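Local coordinates for extracellular protein containing a SCP domain (Bacillus anthracis, PDB 4IFA) that is of unknown function but, as a secreted protein with an SCP (CAP-superfamily) domain, has been considered in connection with virulence and as a vaccine candidate, at residues N53-D58 with R99-A104; N61-W66 with E80-N85. All blocks are in the same frame, centred on the assembly; numbering follows the deposited sequence. Where two conformers were deposited one is given.

Interaction 1: N53-D58 with R99-A104; sequences NMIGGD and RKVVTA
Gly56 and Gly57 lie against the start of strand 100-104 and trade two backbone hydrogen bonds with Val101, Gly56 N to Val101 O (2.9 Å) and Val101 N to Gly57 O (2.9 Å, 171° at the hydrogen). The chain from Met54 to Gly57 is a type II beta turn, closed by Gly57 N on Met54 O, and it links a short helix to the next one while docking on a strand of the seven-stranded antiparallel sheet; Asp58 and Lys100 form a single bridge. Val101 is gripped at the backbone and its side chain packs against the turn's first carbonyl: Val101 CB sits 3.4 Å from Met54 O, with both methyls near the same oxygen. Ile55 reaches farther along the strand. With CG1 anti to its own carbonyl carbon (chi1 -56°), Ile55 CD1 extends over the backbone of Thr103 and lies 4.1 Å from Ala104 CB, while also meeting Val101 CG1. Asp58 turns its carboxylate to the following helix as N-cap, OD1 accepting from Asn61 N, and leaves CA and CB beside Arg99 O. Lys100, bent at chi2 and chi3, folds back across the turn, where Lys100 NZ makes a weak hydrogen bond to Gly56 O at 3.0 Å.

Interaction 2: N61-W66 with E80-N85; sequences NLLAKW and EWWVYN
Trp66 points the edge of its five-membered ring at the face of Tyr84 in a T-shaped pair, the planes inclined at 67° and the centroids 4.8 Å apart. Trp66 CD1 is the atom that does the touching: it stands over the centre of the phenol ring, 3.7 Å from Tyr84 CD1. The carbonyl and CB of the same residue add to the contact, with Trp66 O 3.4 Å from Tyr84 CE1 and Trp66 CB near CZ and OH. Tyr84 has its hydroxyl fixed from outside the pair, by a hydrogen bond with Gly67 O just past the helix end, which probably helps to hold the ring at this tilt. Helix 59-66 here lies on one face of the antiparallel sheet, running almost parallel to strand 80-84 (7° between the short segments), with the axes 11.9 Å apart, and side chains bridge the gap. One turn earlier, Leu62 and Trp82 lie alongside one another, pointing opposite ways. Leu62 CG is anti to the backbone N (chi1 177°), and the Leu62 CD2 branch comes obliquely to the indole, 3.6 Å from Trp82 CE3. Leu63 CD1 approaches the benzene part of the same indole more distantly, at 4.3 Å from Trp82 CZ3. The two strand aromatics also meet, Tyr84 OH lying in the plane of the Trp82 indole at its edge, while Leu62 CG sits 4.1 Å from Tyr84 OH.

In the fold
Followed from the N terminus, the chain passes through helix 51-54, makes the turn of interaction 1 and enters helix 59-66, then runs through strands 71-74, 80-84 and 92-97 before 99-104 returns to the turn. Interaction 1 thus closes the longer loop, with 40 residues between its segments; interaction 2, with 13, falls wholly within it, so the two nest without crossing. Interaction 1 ties the turn between the helices to strand 100-106, and interaction 2 ties helix 59-66 to strand 80-84 of the same sheet. They also meet directly: Met54 packs on Asn61, Leu62 and Trp66, Val101 touches Leu62, and Phe94 on the intervening strand 92-97 contacts Met54, Val101, Leu62 and Trp66.

Interaction 1: N53-D58 with R99-A104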
loop_
_atom_site.group_PDB
_atom_site.type_symbol
_atom_site.label_atom_id
_atom_site.label_comp_id
_atom_site.label_asym_id
_atom_site.label_seq_id
_atom_site.Cartn_x
_atom_site.Cartn_y
_atom_site.Cartn_z
ATOM N N ASN A 53 -15.256 -6.576 -9.747
ATOM C CA ASN A 53 -16.672 -7.002 -9.690
ATOM C C ASN A 53 -17.237 -6.937 -8.274
ATOM O O ASN A 53 -18.454 -6.824 -8.101
ATOM C CB ASN A 53 -16.879 -8.472 -10.165
ATOM C CG ASN A 53 -16.670 -8.718 -11.663
ATOM O OD1 ASN A 53 -16.404 -9.882 -12.050
ATOM N ND2 ASN A 53 -16.830 -7.693 -12.510
HETATM N N MSE A 54 -16.373 -7.044 -7.259
HETATM C CA MSE A 54 -16.837 -6.999 -5.867
HETATM C C MSE A 54 -17.158 -5.572 -5.386
HETATM O O MSE A 54 -17.941 -5.380 -4.432
HETATM C CB MSE A 54 -15.805 -7.631 -4.943
HETATM C CG MSE A 54 -15.272 -8.978 -5.427
HETATM SE SE MSE A 54 -16.676 -10.301 -5.619
HETATM C CE MSE A 54 -16.925 -10.242 -3.927
ATOM N N ILE A 55 -16.567 -4.573 -6.030
ATOM C CA ILE A 55 -16.741 -3.186 -5.627
ATOM C C ILE A 55 -18.196 -2.795 -5.829
ATOM O O ILE A 55 -18.761 -2.952 -6.936
ATOM C CB ILE A 55 -15.810 -2.203 -6.398
ATOM C CG1 ILE A 55 -14.328 -2.568 -6.280
ATOM C CG2 ILE A 55 -16.034 -0.765 -5.901
ATOM C CD1 ILE A 55 -13.744 -2.404 -4.899
ATOM N N GLY A 56 -18.814 -2.308 -4.750
ATOM C CA GLY A 56 -20.226 -1.914 -4.744
ATOM C C GLY A 56 -21.149 -3.013 -4.255
ATOM O O GLY A 56 -22.336 -2.762 -3.993
ATOM N N GLY A 57 -20.639 -4.242 -4.197
ATOM C CA GLY A 57 -21.397 -5.387 -3.730
ATOM C C GLY A 57 -21.360 -5.454 -2.210
ATOM O O GLY A 57 -20.640 -4.676 -1.544
ATOM N N ASP A 58 -22.131 -6.355 -1.630
ATOM C CA ASP A 58 -22.109 -6.414 -0.184
ATOM C C ASP A 58 -21.079 -7.364 0.369
ATOM O O ASP A 58 -20.390 -8.098 -0.375
ATOM C CB ASP A 58 -23.487 -6.627 0.384
ATOM C CG ASP A 58 -24.096 -7.961 0.051
ATOM O OD1 ASP A 58 -23.417 -8.938 -0.266
ATOM O OD2 ASP A 58 -25.328 -8.059 0.159
ATOM N N ARG A 99 -21.118 -2.829 5.642
ATOM C CA ARG A 99 -21.357 -4.071 4.888
ATOM C C ARG A 99 -21.374 -3.945 3.367
ATOM O O ARG A 99 -21.993 -4.747 2.679
ATOM C CB ARG A 99 -22.555 -4.861 5.445
ATOM C CG ARG A 99 -22.332 -5.292 6.915
ATOM C CD ARG A 99 -23.057 -6.542 7.229
ATOM N NE ARG A 99 -22.920 -6.881 8.642
ATOM C CZ ARG A 99 -23.114 -8.089 9.144
ATOM N NH1 ARG A 99 -23.407 -9.112 8.351
ATOM N NH2 ARG A 99 -22.985 -8.285 10.450
ATOM N N LYS A 100 -20.702 -2.912 2.862
ATOM C CA LYS A 100 -20.535 -2.703 1.414
ATOM C C LYS A 100 -19.047 -2.612 1.086
ATOM O O LYS A 100 -18.266 -2.063 1.884
ATOM C CB LYS A 100 -21.228 -1.420 0.947
ATOM C CG LYS A 100 -22.746 -1.381 1.144
ATOM C CD LYS A 100 -23.487 -2.525 0.437
ATOM C CE LYS A 100 -23.411 -2.455 -1.093
ATOM N NZ LYS A 100 -24.219 -3.512 -1.794
ATOM N N VAL A 101 -18.656 -3.147 -0.074
ATOM C CA VAL A 101 -17.268 -3.108 -0.536
ATOM C C VAL A 101 -17.045 -1.768 -1.247
ATOM O O VAL A 101 -17.703 -1.492 -2.251
ATOM C CB VAL A 101 -16.905 -4.289 -1.431
ATOM C CG1 VAL A 101 -15.468 -4.147 -1.892
ATOM C CG2 VAL A 101 -17.087 -5.626 -0.703
ATOM N N VAL A 102 -16.190 -0.920 -0.691
ATOM C CA VAL A 102 -15.960 0.436 -1.181
ATOM C C VAL A 102 -14.587 0.676 -1.818
ATOM O O VAL A 102 -14.405 1.661 -2.521
ATOM C CB VAL A 102 -16.211 1.492 -0.059
ATOM C CG1 VAL A 102 -17.670 1.366 0.471
ATOM C CG2 VAL A 102 -15.204 1.451 1.083
ATOM N N THR A 103 -13.653 -0.232 -1.590
ATOM C CA THR A 103 -12.290 -0.105 -2.109
ATOM C C THR A 103 -11.610 -1.437 -2.095
ATOM O O THR A 103 -12.075 -2.366 -1.439
ATOM C CB THR A 103 -11.518 0.958 -1.264
ATOM O OG1 THR A 103 -10.238 1.290 -1.853
ATOM C CG2 THR A 103 -11.269 0.504 0.149
ATOM N N ALA A 104 -10.503 -1.560 -2.839
ATOM C CA ALA A 104 -9.656 -2.759 -2.770
ATOM C C ALA A 104 -8.283 -2.390 -3.269
ATOM O O ALA A 104 -8.159 -1.511 -4.111
ATOM C CB ALA A 104 -10.221 -3.940 -3.599
#

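Interaction 2: N61-W66 with E80-N85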
loop_
_atom_site.group_PDB
_atom_site.type_symbol
_atom_site.label_atom_id
_atom_site.label_comp_id
_atom_site.label_asym_id
_atom_site.label_seq_id
_atom_site.Cartn_x
_atom_site.Cartn_y
_atom_site.Cartn_z
ATOM N N ASN A 61 -21.538 -11.096 -0.106
ATOM C CA ASN A 61 -21.066 -11.514 -1.441
ATOM C C ASN A 61 -19.539 -11.732 -1.419
ATOM O O ASN A 61 -19.049 -12.741 -1.921
ATOM C CB ASN A 61 -21.494 -10.468 -2.490
ATOM C CG ASN A 61 -21.101 -10.838 -3.910
ATOM O OD1 ASN A 61 -21.507 -11.872 -4.440
ATOM N ND2 ASN A 61 -20.282 -9.982 -4.524
ATOM N N LEU A 62 -18.818 -10.839 -0.754
ATOM C CA LEU A 62 -17.360 -10.948 -0.663
ATOM C C LEU A 62 -17.024 -12.208 0.122
ATOM O O LEU A 62 -16.231 -13.038 -0.344
ATOM C CB LEU A 62 -16.771 -9.705 -0.005
ATOM C CG LEU A 62 -15.266 -9.717 0.214
ATOM C CD1 LEU A 62 -14.471 -9.896 -1.121
ATOM C CD2 LEU A 62 -14.850 -8.429 0.880
ATOM N N LEU A 63 -17.709 -12.415 1.255
ATOM C CA LEU A 63 -17.453 -13.613 2.071
ATOM C C LEU A 63 -17.717 -14.908 1.269
ATOM O O LEU A 63 -16.955 -15.863 1.346
ATOM C CB LEU A 63 -18.297 -13.562 3.347
ATOM C CG LEU A 63 -17.990 -14.560 4.445
ATOM C CD1 LEU A 63 -16.565 -14.375 4.899
ATOM C CD2 LEU A 63 -18.945 -14.326 5.571
ATOM N N ALA A 64 -18.822 -14.947 0.515
ATOM C CA ALA A 64 -19.162 -16.105 -0.317
ATOM C C ALA A 64 -18.165 -16.440 -1.412
ATOM O O ALA A 64 -17.881 -17.616 -1.653
ATOM C CB ALA A 64 -20.537 -15.881 -0.974
ATOM N N LYS A 65 -17.659 -15.401 -2.079
ATOM C CA LYS A 65 -16.784 -15.538 -3.244
ATOM C C LYS A 65 -15.304 -15.681 -2.867
ATOM O O LYS A 65 -14.571 -16.424 -3.529
ATOM C CB LYS A 65 -16.969 -14.324 -4.175
ATOM C CG LYS A 65 -18.381 -14.047 -4.733
ATOM C CD LYS A 65 -18.754 -14.934 -5.850
ATOM C CE LYS A 65 -20.240 -14.788 -6.257
ATOM N NZ LYS A 65 -20.643 -13.454 -6.797
ATOM N N TRP A 66 -14.862 -14.947 -1.838
ATOM C CA TRP A 66 -13.448 -14.952 -1.384
ATOM C C TRP A 66 -13.117 -15.744 -0.121
ATOM O O TRP A 66 -11.939 -15.989 0.172
ATOM C CB TRP A 66 -12.928 -13.494 -1.219
ATOM C CG TRP A 66 -11.900 -13.099 -2.232
ATOM C CD1 TRP A 66 -10.549 -13.136 -2.068
ATOM C CD2 TRP A 66 -12.136 -12.644 -3.576
ATOM N NE1 TRP A 66 -9.942 -12.749 -3.202
ATOM C CE2 TRP A 66 -10.871 -12.419 -4.152
ATOM C CE3 TRP A 66 -13.279 -12.376 -4.336
ATOM C CZ2 TRP A 66 -10.708 -11.982 -5.472
ATOM C CZ3 TRP A 66 -13.114 -11.924 -5.643
ATOM C CH2 TRP A 66 -11.848 -11.718 -6.183
ATOM N N GLU A 80 -13.115 -0.896 7.023
ATOM C CA GLU A 80 -12.239 -1.898 7.618
ATOM C C GLU A 80 -11.603 -2.673 6.466
ATOM O O GLU A 80 -12.262 -3.035 5.467
ATOM C CB GLU A 80 -13.023 -2.880 8.498
ATOM C CG GLU A 80 -13.607 -2.320 9.767
ATOM C CD GLU A 80 -14.436 -3.360 10.460
ATOM O OE1 GLU A 80 -15.606 -3.559 10.060
ATOM O OE2 GLU A 80 -13.927 -3.971 11.410
ATOM N N TRP A 81 -10.322 -2.942 6.599
ATOM C CA TRP A 81 -9.632 -3.774 5.628
ATOM C C TRP A 81 -9.833 -5.244 5.932
ATOM O O TRP A 81 -9.592 -5.701 7.076
ATOM C CB TRP A 81 -8.136 -3.498 5.591
ATOM C CG TRP A 81 -7.651 -2.218 5.020
ATOM C CD1 TRP A 81 -6.998 -1.202 5.691
ATOM C CD2 TRP A 81 -7.658 -1.845 3.644
ATOM N NE1 TRP A 81 -6.613 -0.234 4.802
ATOM C CE2 TRP A 81 -6.971 -0.613 3.539
ATOM C CE3 TRP A 81 -8.172 -2.433 2.491
ATOM C CZ2 TRP A 81 -6.797 0.037 2.318
ATOM C CZ3 TRP A 81 -7.984 -1.792 1.285
ATOM C CH2 TRP A 81 -7.328 -0.549 1.218
ATOM N N TRP A 82 -10.240 -6.000 4.922
ATOM C CA TRP A 82 -10.347 -7.461 4.971
ATOM C C TRP A 82 -9.141 -7.906 4.133
ATOM O O TRP A 82 -9.135 -7.744 2.889
ATOM C CB TRP A 82 -11.657 -7.936 4.341
ATOM C CG TRP A 82 -12.907 -7.727 5.128
ATOM C CD1 TRP A 82 -13.188 -6.720 6.002
ATOM C CD2 TRP A 82 -14.091 -8.503 5.001
ATOM N NE1 TRP A 82 -14.485 -6.865 6.481
ATOM C CE2 TRP A 82 -15.055 -7.958 5.885
ATOM C CE3 TRP A 82 -14.427 -9.628 4.239
ATOM C CZ2 TRP A 82 -16.346 -8.498 6.018
ATOM C CZ3 TRP A 82 -15.698 -10.180 4.396
ATOM C CH2 TRP A 82 -16.652 -9.599 5.252
ATOM N N VAL A 83 -8.153 -8.527 4.763
ATOM C CA VAL A 83 -6.881 -8.824 4.110
ATOM C C VAL A 83 -6.768 -10.301 3.772
ATOM O O VAL A 83 -6.911 -11.153 4.639
ATOM C CB VAL A 83 -5.726 -8.473 5.060
ATOM C CG1 VAL A 83 -4.380 -8.737 4.425
ATOM C CG2 VAL A 83 -5.816 -6.997 5.436
ATOM N N TYR A 84 -6.470 -10.591 2.510
ATOM C CA TYR A 84 -6.240 -11.933 1.985
ATOM C C TYR A 84 -4.760 -12.048 1.601
ATOM O O TYR A 84 -4.390 -11.822 0.452
ATOM C CB TYR A 84 -7.151 -12.183 0.770
ATOM C CG TYR A 84 -8.613 -12.192 1.160
ATOM C CD1 TYR A 84 -9.276 -13.372 1.450
ATOM C CD2 TYR A 84 -9.334 -10.994 1.263
ATOM C CE1 TYR A 84 -10.624 -13.382 1.851
ATOM C CE2 TYR A 84 -10.665 -10.983 1.666
ATOM C CZ TYR A 84 -11.316 -12.169 1.922
ATOM O OH TYR A 84 -12.644 -12.147 2.316
ATOM N N ASN A 85 -3.951 -12.408 2.590
ATOM C CA ASN A 85 -2.482 -12.418 2.410
ATOM C C ASN A 85 -1.835 -13.782 2.533
ATOM O O ASN A 85 -0.617 -13.853 2.540
ATOM C CB ASN A 85 -1.825 -11.500 3.458
ATOM C CG ASN A 85 -1.966 -12.037 4.863
ATOM O OD1 ASN A 85 -2.832 -12.871 5.111
ATOM N ND2 ASN A 85 -1.138 -11.579 5.803
#